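Local coordinates for protein NADPH-dependent aldehyde reductase YqhD (Escherichia coli, PDB 4QGS) that reduces a broad range of short-chain aldehydes to primary alcohols with NADPH, as a zinc-dependent enzyme of the iron-containing alcohol dehydrogenase family, at residues R308-A313 with G380-I385; P78-E83 with G105-D110. All coordinates share one frame; numbering follows the deposited sequence.

Interaction 1 (R308-A313 with G380-I385); sequences RDTKRA and GENHDI
Lys311 NZ is gripped by both oxygens of Glu381. The bond to Glu381 OE2 is short at 2.8 Å and uses the syn lone pair of that oxygen. The one from Lys311 NZ to Glu381 OE1 is weak, at 3.2 Å. Together they make a two-pronged salt bridge, with NZ nearer OE2 than OE1. The same ammonium pairs with Asp274 and bonds to Val215 O, so two acids share its charge. Its positive charge probably eases the closeness of Glu381 OE1 to Asp274 OD2. The lysine chain runs extended and bends only at its last torsion (chi4 -64°), which turns NZ onto the acid. The side chain also touches Leu303 and Trp304 of helix 292-306. The contact lies in the all-helical C-terminal part of this dehydrogenase fold. It joins the turn before helix 312-323, where Lys311 is the N-cap residue, to the loop between helices 364-373 and 387-396. A methionine in place of Lys311 would probably leave Glu381 and the nearby Asp274 without their shared positive charge. Beside the salt bridge, a water is hydrogen-bonded to Glu381 OE2 (2.6 Å) and accepts from Asn382 ND2 (3.0 Å). It also meets Thr310 OG1 in a weak bond. Thr310 and Asn382 approach from opposite directions, and the amide end of Asn382 reaches the threonine stem, with ND2 3.5 Å from Thr310 CB. The methyl CG2 of Thr310, anti to its carbonyl carbon, lies 4.0 Å from Asp384 OD2. That oxygen has its stronger partner in Lys307, with which it forms a salt bridge.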
loop_
_atom_site.group_PDB
_atom_site.type_symbol
_atom_site.label_atom_id
_atom_site.label_comp_id
_atom_site.label_asym_id
_atom_site.label_seq_id
_atom_site.Cartn_x
_atom_site.Cartn_y
_atom_site.Cartn_z
ATOM N N ARG A 308 -21.694 9.654 7.756
ATOM C CA ARG A 308 -21.595 11.110 7.667
ATOM C C ARG A 308 -21.837 11.771 9.023
ATOM O O ARG A 308 -21.446 12.916 9.227
ATOM C CB ARG A 308 -22.577 11.658 6.632
ATOM C CG ARG A 308 -24.041 11.355 6.938
ATOM C CD ARG A 308 -24.895 11.633 5.723
ATOM N NE ARG A 308 -24.900 13.049 5.382
ATOM C CZ ARG A 308 -24.733 13.527 4.154
ATOM N NH1 ARG A 308 -24.755 14.835 3.948
ATOM N NH2 ARG A 308 -24.539 12.703 3.133
ATOM N N ASP A 309 -22.476 11.050 9.939
ATOM C CA ASP A 309 -22.681 11.560 11.296
ATOM C C ASP A 309 -21.371 11.613 12.086
ATOM O O ASP A 309 -20.951 12.680 12.532
ATOM C CB ASP A 309 -23.700 10.696 12.047
ATOM C CG ASP A 309 -25.101 10.843 11.503
ATOM O OD1 ASP A 309 -25.486 11.976 11.142
ATOM O OD2 ASP A 309 -25.809 9.819 11.416
ATOM N N THR A 310 -20.733 10.464 12.278
ATOM C CA THR A 310 -19.524 10.422 13.087
ATOM C C THR A 310 -18.360 11.107 12.380
ATOM O O THR A 310 -17.454 11.614 13.035
ATOM C CB THR A 310 -19.103 8.981 13.430
ATOM O OG1 THR A 310 -18.854 8.253 12.220
ATOM C CG2 THR A 310 -20.188 8.268 14.218
ATOM N N LYS A 311 -18.385 11.127 11.045
ATOM C CA LYS A 311 -17.292 11.742 10.293
ATOM C C LYS A 311 -17.584 13.184 9.907
ATOM O O LYS A 311 -16.861 13.781 9.113
ATOM C CB LYS A 311 -17.004 10.936 9.014
ATOM C CG LYS A 311 -16.430 9.559 9.263
ATOM C CD LYS A 311 -16.167 8.857 7.911
ATOM C CE LYS A 311 -15.605 7.465 8.114
ATOM N NZ LYS A 311 -14.264 7.477 8.772
ATOM N N ARG A 312 -18.651 13.746 10.465
ATOM C CA ARG A 312 -19.162 15.017 9.981
ATOM C C ARG A 312 -18.113 16.137 9.981
ATOM O O ARG A 312 -17.910 16.781 8.956
ATOM C CB ARG A 312 -20.385 15.430 10.809
ATOM C CG ARG A 312 -20.793 16.860 10.649
ATOM C CD ARG A 312 -21.712 17.239 11.795
ATOM N NE ARG A 312 -22.734 18.198 11.395
ATOM C CZ ARG A 312 -22.599 19.516 11.488
ATOM N NH1 ARG A 312 -21.477 20.054 11.963
ATOM N NH2 ARG A 312 -23.592 20.301 11.095
ATOM N N ALA A 313 -17.437 16.364 11.104
ATOM C CA ALA A 313 -16.472 17.451 11.194
ATOM C C ALA A 313 -15.329 17.314 10.188
ATOM O O ALA A 313 -14.971 18.282 9.527
ATOM C CB ALA A 313 -15.914 17.542 12.614
ATOM N N GLY A 380 -14.150 0.321 11.782
ATOM C CA GLY A 380 -14.112 1.770 11.793
ATOM C C GLY A 380 -13.419 2.351 13.009
ATOM O O GLY A 380 -13.173 1.646 13.986
ATOM N N GLU A 381 -13.122 3.644 12.956
ATOM C CA GLU A 381 -12.427 4.298 14.071
ATOM C C GLU A 381 -13.287 4.306 15.338
ATOM O O GLU A 381 -12.768 4.449 16.459
ATOM C CB GLU A 381 -12.007 5.727 13.703
ATOM C CG GLU A 381 -13.125 6.722 13.453
ATOM C CD GLU A 381 -13.574 6.763 11.998
ATOM O OE1 GLU A 381 -13.356 5.768 11.265
ATOM O OE2 GLU A 381 -14.150 7.794 11.588
ATOM N N ASN A 382 -14.595 4.146 15.174
ATOM C CA ASN A 382 -15.501 4.106 16.327
ATOM C C ASN A 382 -15.912 2.695 16.705
ATOM O O ASN A 382 -16.721 2.496 17.623
ATOM C CB ASN A 382 -16.746 4.937 16.045
ATOM C CG ASN A 382 -16.420 6.388 15.801
ATOM O OD1 ASN A 382 -15.952 7.080 16.696
ATOM N ND2 ASN A 382 -16.624 6.847 14.570
ATOM N N HIS A 383 -15.372 1.723 15.974
ATOM C CA HIS A 383 -15.661 0.313 16.203
ATOM C C HIS A 383 -17.159 0.030 16.128
ATOM O O HIS A 383 -17.664 -0.850 16.831
ATOM C CB HIS A 383 -15.106 -0.140 17.556
ATOM C CG HIS A 383 -13.746 0.407 17.864
ATOM N ND1 HIS A 383 -12.620 0.039 17.160
ATOM C CD2 HIS A 383 -13.331 1.290 18.804
ATOM C CE1 HIS A 383 -11.570 0.676 17.649
ATOM N NE2 HIS A 383 -11.973 1.441 18.648
ATOM N N ASP A 384 -17.854 0.780 15.273
ATOM C CA ASP A 384 -19.310 0.737 15.195
ATOM C C ASP A 384 -19.866 0.232 13.861
ATOM O O ASP A 384 -21.080 0.218 13.658
ATOM C CB ASP A 384 -19.888 2.126 15.484
ATOM C CG ASP A 384 -19.354 3.195 14.552
ATOM O OD1 ASP A 384 -18.516 2.883 13.682
ATOM O OD2 ASP A 384 -19.783 4.359 14.680
ATOM N N ILE A 385 -18.994 -0.185 12.950
ATOM C CA ILE A 385 -19.481 -0.683 11.668
ATOM C C ILE A 385 -19.659 -2.191 11.804
ATOM O O ILE A 385 -18.750 -2.985 11.554
ATOM C CB ILE A 385 -18.542 -0.290 10.516
ATOM C CG1 ILE A 385 -18.473 1.237 10.431
ATOM C CG2 ILE A 385 -19.044 -0.865 9.164
ATOM C CD1 ILE A 385 -17.532 1.780 9.389
HETATM O O HOH W 1 -15.807 9.261 13.017
#

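Interaction 2 (P78-E83 with G105-D110); sequences PNPAYE and GGSVLD
Ser107 OG touches the loop that leads into helix 82-95 at two carbons. It lies 3.3 Å from Pro78 CA and 3.4 Å from Pro80 CD, with no hydrogen bond across the contact. The hydroxyl thus rests against the backbone at Pro78 and the CD of Pro80. A little further off, Pro80 CG packs 3.7 Å from the carbonyl oxygen Ser107 O. The serine torsion explains the reach: OG stands opposite the backbone N (chi1 -178°) and projects from the helix toward the loop. Ser107 lies in the first turn of helix 106-119, which follows strand 99-104 of the parallel sheet and has Gly105 as its N-cap. Gly106 and Ser107 of this Rossmann-like N-terminal region bind NADP(+), as do Asn79 and Asp110; this crystal form is cofactor-free. Behind the first shell, Leu109 N bonds to Gly105 O and Asp110 N to Gly106 O, fixing the helix start. Pro80 is placed by backbone bonding with Ser164 and by its contact with Ile163 of strand 161-163. On the helix side, Asp110 OD2 accepts a weak hydrogen bond from Val162 N of the same strand.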
loop_
_atom_site.group_PDB
_atom_site.type_symbol
_atom_site.label_atom_id
_atom_site.label_comp_id
_atom_site.label_asym_id
_atom_site.label_seq_id
_atom_site.Cartn_x
_atom_site.Cartn_y
_atom_site.Cartn_z
ATOM N N PRO A 78 2.565 -12.063 -6.984
ATOM C CA PRO A 78 1.650 -11.233 -6.200
ATOM C C PRO A 78 1.029 -12.130 -5.144
ATOM O O PRO A 78 0.740 -13.283 -5.463
ATOM C CB PRO A 78 0.624 -10.751 -7.228
ATOM C CG PRO A 78 1.311 -10.894 -8.552
ATOM C CD PRO A 78 2.218 -12.079 -8.417
ATOM N N ASN A 79 0.856 -11.635 -3.924
ATOM C CA ASN A 79 0.581 -12.511 -2.785
ATOM C C ASN A 79 1.678 -13.569 -2.701
ATOM O O ASN A 79 1.445 -14.735 -3.016
ATOM C CB ASN A 79 -0.798 -13.174 -2.904
ATOM C CG ASN A 79 -1.935 -12.175 -2.836
ATOM O OD1 ASN A 79 -1.720 -10.981 -2.622
ATOM N ND2 ASN A 79 -3.153 -12.656 -3.047
ATOM N N PRO A 80 2.890 -13.156 -2.295
ATOM C CA PRO A 80 4.046 -14.061 -2.264
ATOM C C PRO A 80 3.786 -15.315 -1.430
ATOM O O PRO A 80 3.371 -15.209 -0.275
ATOM C CB PRO A 80 5.154 -13.198 -1.644
ATOM C CG PRO A 80 4.446 -12.067 -0.965
ATOM C CD PRO A 80 3.223 -11.815 -1.786
ATOM N N ALA A 81 4.026 -16.483 -2.021
ATOM C CA ALA A 81 3.727 -17.752 -1.363
ATOM C C ALA A 81 4.794 -18.147 -0.347
ATOM O O ALA A 81 5.991 -17.992 -0.595
ATOM C CB ALA A 81 3.558 -18.857 -2.393
ATOM N N TYR A 82 4.344 -18.668 0.794
ATOM C CA TYR A 82 5.231 -19.176 1.839
ATOM C C TYR A 82 6.134 -20.261 1.274
ATOM O O TYR A 82 7.262 -20.446 1.736
ATOM C CB TYR A 82 4.418 -19.715 3.024
ATOM C CG TYR A 82 5.230 -20.417 4.099
ATOM C CD1 TYR A 82 5.694 -19.722 5.210
ATOM C CD2 TYR A 82 5.505 -21.780 4.020
ATOM C CE1 TYR A 82 6.428 -20.355 6.200
ATOM C CE2 TYR A 82 6.239 -22.422 5.006
ATOM C CZ TYR A 82 6.695 -21.705 6.094
ATOM O OH TYR A 82 7.422 -22.330 7.081
ATOM N N GLU A 83 5.615 -20.977 0.282
ATOM C CA GLU A 83 6.394 -21.935 -0.492
ATOM C C GLU A 83 7.689 -21.307 -0.963
ATOM O O GLU A 83 8.777 -21.667 -0.515
ATOM C CB GLU A 83 5.615 -22.416 -1.723
ATOM C CG GLU A 83 4.369 -23.237 -1.458
ATOM C CD GLU A 83 3.677 -23.639 -2.749
ATOM O OE1 GLU A 83 4.315 -24.322 -3.580
ATOM O OE2 GLU A 83 2.500 -23.264 -2.939
ATOM N N GLY A 105 7.736 -4.159 -6.876
ATOM C CA GLY A 105 6.732 -3.479 -6.082
ATOM C C GLY A 105 6.543 -4.051 -4.689
ATOM O O GLY A 105 7.418 -4.737 -4.157
ATOM N N GLY A 106 5.385 -3.769 -4.096
ATOM C CA GLY A 106 5.119 -4.140 -2.714
ATOM C C GLY A 106 5.136 -5.629 -2.437
ATOM O O GLY A 106 5.476 -6.068 -1.335
ATOM N N SER A 107 4.746 -6.410 -3.434
ATOM C CA SER A 107 4.769 -7.863 -3.327
ATOM C C SER A 107 6.198 -8.389 -3.169
ATOM O O SER A 107 6.469 -9.241 -2.322
ATOM C CB SER A 107 4.111 -8.490 -4.554
ATOM O OG SER A 107 4.089 -9.902 -4.452
ATOM N N VAL A 108 7.109 -7.877 -3.988
ATOM C CA VAL A 108 8.505 -8.296 -3.914
ATOM C C VAL A 108 9.102 -7.827 -2.600
ATOM O O VAL A 108 9.824 -8.566 -1.928
ATOM C CB VAL A 108 9.332 -7.747 -5.104
ATOM C CG1 VAL A 108 10.817 -8.099 -4.951
ATOM C CG2 VAL A 108 8.794 -8.286 -6.419
ATOM N N LEU A 109 8.779 -6.592 -2.233
ATOM C CA LEU A 109 9.264 -6.017 -0.986
ATOM C C LEU A 109 8.807 -6.840 0.209
ATOM O O LEU A 109 9.617 -7.217 1.054
ATOM C CB LEU A 109 8.788 -4.574 -0.846
ATOM C CG LEU A 109 9.163 -3.876 0.459
ATOM C CD1 LEU A 109 10.677 -3.787 0.600
ATOM C CD2 LEU A 109 8.531 -2.500 0.513
ATOM N N ASP A 110 7.512 -7.137 0.266
ATOM C CA ASP A 110 6.942 -7.852 1.405
ATOM C C ASP A 110 7.550 -9.242 1.570
ATOM O O ASP A 110 7.919 -9.646 2.674
ATOM C CB ASP A 110 5.423 -7.955 1.263
ATOM C CG ASP A 110 4.725 -6.643 1.548
ATOM O OD1 ASP A 110 5.407 -5.695 2.000
ATOM O OD2 ASP A 110 3.495 -6.563 1.344
#

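Interaction 2 comes first along the chain. It closes the excursion from 78-83 through helix 82-95 and strand 99-104 to the start of helix 106-119, all within the nucleotide-binding N-terminal region. The chain then completes the parallel sheet and enters the helical C-terminal region. There interaction 1 opens at 308-313 and closes at 380-385, spanning 66 residues with helices but no strand. The two loops follow in series and neither nest nor cross. The centres of interaction 1 and interaction 2 are about 33 Å apart. They lie on opposite sides of the chain's centre and do not touch. Interaction 2 brings together residues of the NADP(+) site, while interaction 1 joins the start of helix 312-323 to the loop before helix 387-396.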